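Local coordinates for protein polyketide synthase (Lyngbya majuscula 19L, PDB 3QIT) that acts as a decarboxylating thioesterase of the alpha/beta hydrolase fold, releasing the curacin A polyketide chain with formation of a terminal alkene, at residues Val126-Pro131 with Ser221-Met226; Cys17-Gly22 with Ala58-Gly63. All coordinates share one frame; numbering follows the deposited sequence.

Contact 1 (Val126-Pro131 with Ser221-Met226)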
loop_
_atom_site.group_PDB
_atom_site.type_symbol
_atom_site.label_atom_id
_atom_site.label_comp_id
_atom_site.label_asym_id
_atom_site.label_seq_id
_atom_site.Cartn_x
_atom_site.Cartn_y
_atom_site.Cartn_z
ATOM N N VAL B 126 17.518 16.055 7.861
ATOM C CA VAL B 126 17.581 17.394 7.278
ATOM C C VAL B 126 16.180 17.823 6.914
ATOM O O VAL B 126 15.522 17.166 6.097
ATOM C CB VAL B 126 18.482 17.434 6.026
ATOM C CG1 VAL B 126 18.631 18.871 5.501
ATOM C CG2 VAL B 126 19.864 16.885 6.377
ATOM N N GLU B 127 15.711 18.882 7.577
ATOM C CA GLU B 127 14.366 19.435 7.340
ATOM C C GLU B 127 13.267 18.397 7.532
ATOM O O GLU B 127 12.458 18.108 6.629
ATOM C CB GLU B 127 14.309 20.108 5.970
ATOM C CG GLU B 127 15.086 21.442 5.966
ATOM C CD GLU B 127 14.259 22.576 6.527
ATOM O OE1 GLU B 127 13.162 22.820 5.956
ATOM O OE2 GLU B 127 14.678 23.213 7.533
ATOM N N LEU B 128 13.233 17.845 8.739
ATOM C CA LEU B 128 12.248 16.848 9.117
ATOM C C LEU B 128 10.886 17.504 9.243
ATOM O O LEU B 128 10.739 18.465 9.973
ATOM C CB LEU B 128 12.646 16.214 10.461
ATOM C CG LEU B 128 11.676 15.145 10.964
ATOM C CD1 LEU B 128 11.860 13.823 10.185
ATOM C CD2 LEU B 128 11.858 14.954 12.479
ATOM N N PRO B 129 9.884 16.994 8.496
ATOM C CA PRO B 129 8.534 17.565 8.670
ATOM C C PRO B 129 7.793 16.934 9.849
ATOM O O PRO B 129 8.228 15.922 10.399
ATOM C CB PRO B 129 7.837 17.243 7.339
ATOM C CG PRO B 129 8.653 16.144 6.688
ATOM C CD PRO B 129 9.958 15.975 7.434
ATOM N N LEU B 130 6.691 17.551 10.258
ATOM C CA LEU B 130 5.791 16.913 11.199
ATOM C C LEU B 130 4.432 16.901 10.512
ATOM O O LEU B 130 4.086 17.879 9.832
ATOM C CB LEU B 130 5.700 17.704 12.502
ATOM C CG LEU B 130 6.769 17.551 13.584
ATOM C CD1 LEU B 130 6.326 18.305 14.853
ATOM C CD2 LEU B 130 7.040 16.083 13.896
ATOM N N PRO B 131 3.680 15.800 10.665
ATOM C CA PRO B 131 2.290 15.761 10.196
ATOM C C PRO B 131 1.445 16.820 10.887
ATOM O O PRO B 131 1.612 17.073 12.092
ATOM C CB PRO B 131 1.818 14.365 10.617
ATOM C CG PRO B 131 3.052 13.561 10.776
ATOM C CD PRO B 131 4.085 14.520 11.277
ATOM N N SER B 221 0.261 12.578 16.486
ATOM C CA SER B 221 0.479 11.972 17.800
ATOM C C SER B 221 1.312 10.683 17.730
ATOM O O SER B 221 2.311 10.538 18.436
ATOM C CB SER B 221 -0.871 11.702 18.471
ATOM O OG SER B 221 -0.687 11.284 19.806
ATOM N N GLN B 222 0.903 9.766 16.858
ATOM C CA GLN B 222 1.608 8.497 16.667
ATOM C C GLN B 222 3.050 8.720 16.188
ATOM O O GLN B 222 3.981 8.051 16.659
ATOM C CB GLN B 222 0.848 7.612 15.672
ATOM C CG GLN B 222 1.328 6.167 15.605
ATOM C CD GLN B 222 0.613 5.250 16.596
ATOM O OE1 GLN B 222 0.648 5.469 17.811
ATOM N NE2 GLN B 222 -0.028 4.206 16.075
ATOM N N TYR B 223 3.216 9.659 15.257
ATOM C CA TYR B 223 4.531 9.968 14.708
ATOM C C TYR B 223 5.496 10.467 15.777
ATOM O O TYR B 223 6.656 10.070 15.793
ATOM C CB TYR B 223 4.466 10.965 13.542
ATOM C CG TYR B 223 5.826 11.137 12.903
ATOM C CD1 TYR B 223 6.497 10.029 12.381
ATOM C CD2 TYR B 223 6.471 12.375 12.880
ATOM C CE1 TYR B 223 7.755 10.139 11.811
ATOM C CE2 TYR B 223 7.751 12.507 12.297
ATOM C CZ TYR B 223 8.383 11.373 11.769
ATOM O OH TYR B 223 9.643 11.444 11.205
ATOM N N LEU B 224 5.015 11.330 16.668
ATOM C CA LEU B 224 5.845 11.814 17.770
ATOM C C LEU B 224 6.280 10.656 18.664
ATOM O O LEU B 224 7.402 10.650 19.178
ATOM C CB LEU B 224 5.109 12.876 18.594
ATOM C CG LEU B 224 4.803 14.214 17.905
ATOM C CD1 LEU B 224 4.007 15.126 18.838
ATOM C CD2 LEU B 224 6.088 14.901 17.444
ATOM N N GLU B 225 5.408 9.666 18.839
ATOM C CA GLU B 225 5.789 8.509 19.636
ATOM C C GLU B 225 6.936 7.751 18.972
ATOM O O GLU B 225 7.828 7.256 19.660
ATOM C CB GLU B 225 4.596 7.589 19.922
ATOM C CG GLU B 225 3.584 8.169 20.917
ATOM C CD GLU B 225 4.112 8.272 22.353
ATOM O OE1 GLU B 225 3.481 8.989 23.166
ATOM O OE2 GLU B 225 5.144 7.638 22.682
ATOM N N MET B 226 6.911 7.675 17.643
ATOM C CA MET B 226 8.020 7.093 16.886
ATOM C C MET B 226 9.300 7.880 17.161
ATOM O O MET B 226 10.329 7.288 17.516
ATOM C CB MET B 226 7.707 7.068 15.383
ATOM C CG MET B 226 8.940 7.006 14.468
ATOM S SD MET B 226 8.549 6.616 12.755
ATOM C CE MET B 226 8.211 4.869 12.915
HETATM O O HOH W 1 8.626 13.518 9.530
#
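In this alpha/beta hydrolase fold the loop that leaves strand 120-126 carries E127, probably the acid of a Ser-His-Glu triad with S103 and H269, and runs on past helix 220-229. The apolar part of the contact is built round the Y223 ring. With CG anti to the backbone N (chi1 -174°), the ring projects from the helix into the loop. The P131 and Y223 side chains cross at about a right angle, P131 CD sitting 3.6 Å from Y223 CD2. At the ring edge, near its plane, L130 CD2 lies 3.9 Å from Y223 CD2; the same methyl also packs against L224 CD2 at 3.9 Å. L130 and L224 hold CG anti to the carbonyl carbon, and both touch Q252 of helix 247-256. L128 has CG anti to its backbone N and meets the tyrosine tip to tip.

No direct hydrogen bond spans the segments; the polar link is a water. It donates to P129 O at 2.6 Å and makes a weak bond of 2.9 Å with Y223 OH. The same hydroxyl is hydrogen-bonded to T110 on helix 104-115, so the phenol end joins loop and helix in a buried setting. A leucine here would remove the hydroxyl and the flat ring, and would probably lose both the T110 bond and the water bridge while loosening the packing against P131. At the phenol tip, L128 CD1 stands 3.4 Å from Y223 OH.

Contact 2 (Cys17-Gly22 with Ala58-Gly63)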
loop_
_atom_site.group_PDB
_atom_site.type_symbol
_atom_site.label_atom_id
_atom_site.label_comp_id
_atom_site.label_asym_id
_atom_site.label_seq_id
_atom_site.Cartn_x
_atom_site.Cartn_y
_atom_site.Cartn_z
ATOM N N CYS B 17 17.514 1.799 -8.573
ATOM C CA CYS B 17 18.794 2.391 -8.989
ATOM C C CYS B 17 19.524 2.918 -7.756
ATOM O O CYS B 17 18.964 3.735 -7.007
ATOM C CB CYS B 17 18.563 3.568 -9.948
ATOM S SG CYS B 17 20.184 4.242 -10.525
ATOM N N LEU B 18 20.766 2.467 -7.539
ATOM C CA LEU B 18 21.591 3.028 -6.462
ATOM C C LEU B 18 22.618 3.976 -7.056
ATOM O O LEU B 18 23.469 3.542 -7.816
ATOM C CB LEU B 18 22.331 1.893 -5.741
ATOM C CG LEU B 18 21.494 0.838 -5.014
ATOM C CD1 LEU B 18 22.438 -0.159 -4.296
ATOM C CD2 LEU B 18 20.558 1.472 -4.026
ATOM N N CYS B 19 22.534 5.267 -6.735
ATOM C CA CYS B 19 23.555 6.204 -7.183
ATOM C C CYS B 19 24.647 6.176 -6.138
ATOM O O CYS B 19 24.353 6.158 -4.943
ATOM C CB CYS B 19 23.020 7.621 -7.251
ATOM S SG CYS B 19 21.625 7.839 -8.386
ATOM N N SER B 20 25.900 6.137 -6.564
ATOM C CA SER B 20 26.979 6.102 -5.591
ATOM C C SER B 20 28.189 6.922 -6.014
ATOM O O SER B 20 28.449 7.114 -7.208
ATOM C CB SER B 20 27.410 4.657 -5.288
ATOM O OG SER B 20 28.107 4.098 -6.380
ATOM N N TRP B 21 28.911 7.416 -5.005
ATOM C CA TRP B 21 30.145 8.158 -5.201
ATOM C C TRP B 21 31.155 7.578 -4.235
ATOM O O TRP B 21 30.804 7.198 -3.117
ATOM C CB TRP B 21 29.967 9.648 -4.878
ATOM C CG TRP B 21 28.955 10.374 -5.710
ATOM C CD1 TRP B 21 29.199 11.163 -6.788
ATOM C CD2 TRP B 21 27.536 10.386 -5.510
ATOM N NE1 TRP B 21 28.015 11.674 -7.277
ATOM C CE2 TRP B 21 26.982 11.232 -6.496
ATOM C CE3 TRP B 21 26.687 9.799 -4.563
ATOM C CZ2 TRP B 21 25.593 11.463 -6.598
ATOM C CZ3 TRP B 21 25.298 10.027 -4.665
ATOM C CH2 TRP B 21 24.781 10.870 -5.659
ATOM N N GLY B 22 32.407 7.490 -4.668
ATOM C CA GLY B 22 33.481 7.067 -3.767
ATOM C C GLY B 22 33.781 5.589 -3.870
ATOM O O GLY B 22 33.137 4.886 -4.636
ATOM N N ALA B 58 22.947 6.768 -2.623
ATOM C CA ALA B 58 21.680 7.471 -2.633
ATOM C C ALA B 58 20.750 6.723 -3.598
ATOM O O ALA B 58 20.837 6.915 -4.800
ATOM C CB ALA B 58 21.873 8.951 -3.074
ATOM N N PRO B 59 19.843 5.900 -3.070
ATOM C CA PRO B 59 18.875 5.183 -3.933
ATOM C C PRO B 59 17.874 6.154 -4.510
ATOM O O PRO B 59 17.496 7.138 -3.853
ATOM C CB PRO B 59 18.154 4.242 -2.964
ATOM C CG PRO B 59 18.351 4.846 -1.630
ATOM C CD PRO B 59 19.674 5.541 -1.649
ATOM N N ASP B 60 17.443 5.886 -5.744
ATOM C CA ASP B 60 16.251 6.545 -6.266
ATOM C C ASP B 60 15.046 5.806 -5.651
ATOM O O ASP B 60 14.915 4.576 -5.780
ATOM C CB ASP B 60 16.165 6.397 -7.797
ATOM C CG ASP B 60 17.185 7.246 -8.568
ATOM O OD1 ASP B 60 17.504 8.389 -8.186
ATOM O OD2 ASP B 60 17.664 6.753 -9.615
ATOM N N LEU B 61 14.129 6.520 -5.024
ATOM C CA LEU B 61 12.906 5.881 -4.543
ATOM C C LEU B 61 12.100 5.390 -5.744
ATOM O O LEU B 61 12.252 5.950 -6.843
ATOM C CB LEU B 61 12.107 6.862 -3.678
ATOM C CG LEU B 61 12.791 7.301 -2.381
ATOM C CD1 LEU B 61 11.931 8.364 -1.685
ATOM C CD2 LEU B 61 13.060 6.082 -1.458
ATOM N N PHE B 62 11.281 4.345 -5.578
ATOM C CA PHE B 62 10.484 3.856 -6.725
ATOM C C PHE B 62 9.673 4.997 -7.322
ATOM O O PHE B 62 9.211 5.893 -6.601
ATOM C CB PHE B 62 9.539 2.715 -6.332
ATOM C CG PHE B 62 10.234 1.372 -6.144
ATOM C CD1 PHE B 62 11.062 0.843 -7.134
ATOM C CD2 PHE B 62 10.020 0.648 -4.987
ATOM C CE1 PHE B 62 11.715 -0.429 -6.930
ATOM C CE2 PHE B 62 10.634 -0.600 -4.785
ATOM C CZ PHE B 62 11.485 -1.134 -5.759
ATOM N N GLY B 63 9.562 4.991 -8.647
ATOM C CA GLY B 63 8.905 6.074 -9.374
ATOM C C GLY B 63 9.724 7.345 -9.575
ATOM O O GLY B 63 9.255 8.275 -10.220
#
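Three backbone hydrogen bonds join C17-G22 to A58-G63. C19 and A58 form a hydrogen-bonded pair: A58 N donates to C19 O over 2.8 Å, nearly straight at 170° and in the carbonyl plane, whereas C19 N reaches A58 O at 3.1 Å from above its carbonyl plane. Past the non-hydrogen-bonded pair L18-P59, D60 N donates to C17 O at 2.9 Å, nearly along the C=O axis. P59 has no N-H to give, but its CA makes a CH...O contact with the same C17 O.

On the L18-P59 face, the L18 and P59 side chains cross obliquely, L18 CD2 lying 3.8 Å from P59 CB. The opposite face holds C19 and A58, where the methyl CB of A58 meets the edge of the W21 indole at CZ3, 3.9 Å away and near the ring plane. In the alpha/beta hydrolase sheet this is the antiparallel pairing of strand 14-21 with strand 55-59.

D60 CG is anti to its carbonyl carbon (chi1 -72°), leaving OD2 3.3 Å from C17 CB. Farther out, R188 forms a salt bridge with OD2 and R66 N a hydrogen bond, while G39 N binds OD1. W21 is fixed by NE1 bonding to Q43, with helix 43-51 packed against the indole.

From the N terminus, contact 2 comes first: C17-G22 lies on the second strand of the sheet, and the chain passes through strand 28-32 and helix 43-51 before A58-G63 closes the loop. Contact 1 opens later, at the end of strand 120-126, and its 89 intervening residues are mostly helical where regular, with helices 140-151, 163-173 and 179-188. The two loops therefore follow in series, neither nesting nor crossing. Contact 2 joins neighbouring strands toward the N-terminal edge of the sheet; contact 1 ties the loop after strand 120-126 to helix 220-229. Their centres, about 24 Å apart, lie on opposite sides of the chain's centre, and their nearest atoms stay about 12 Å apart.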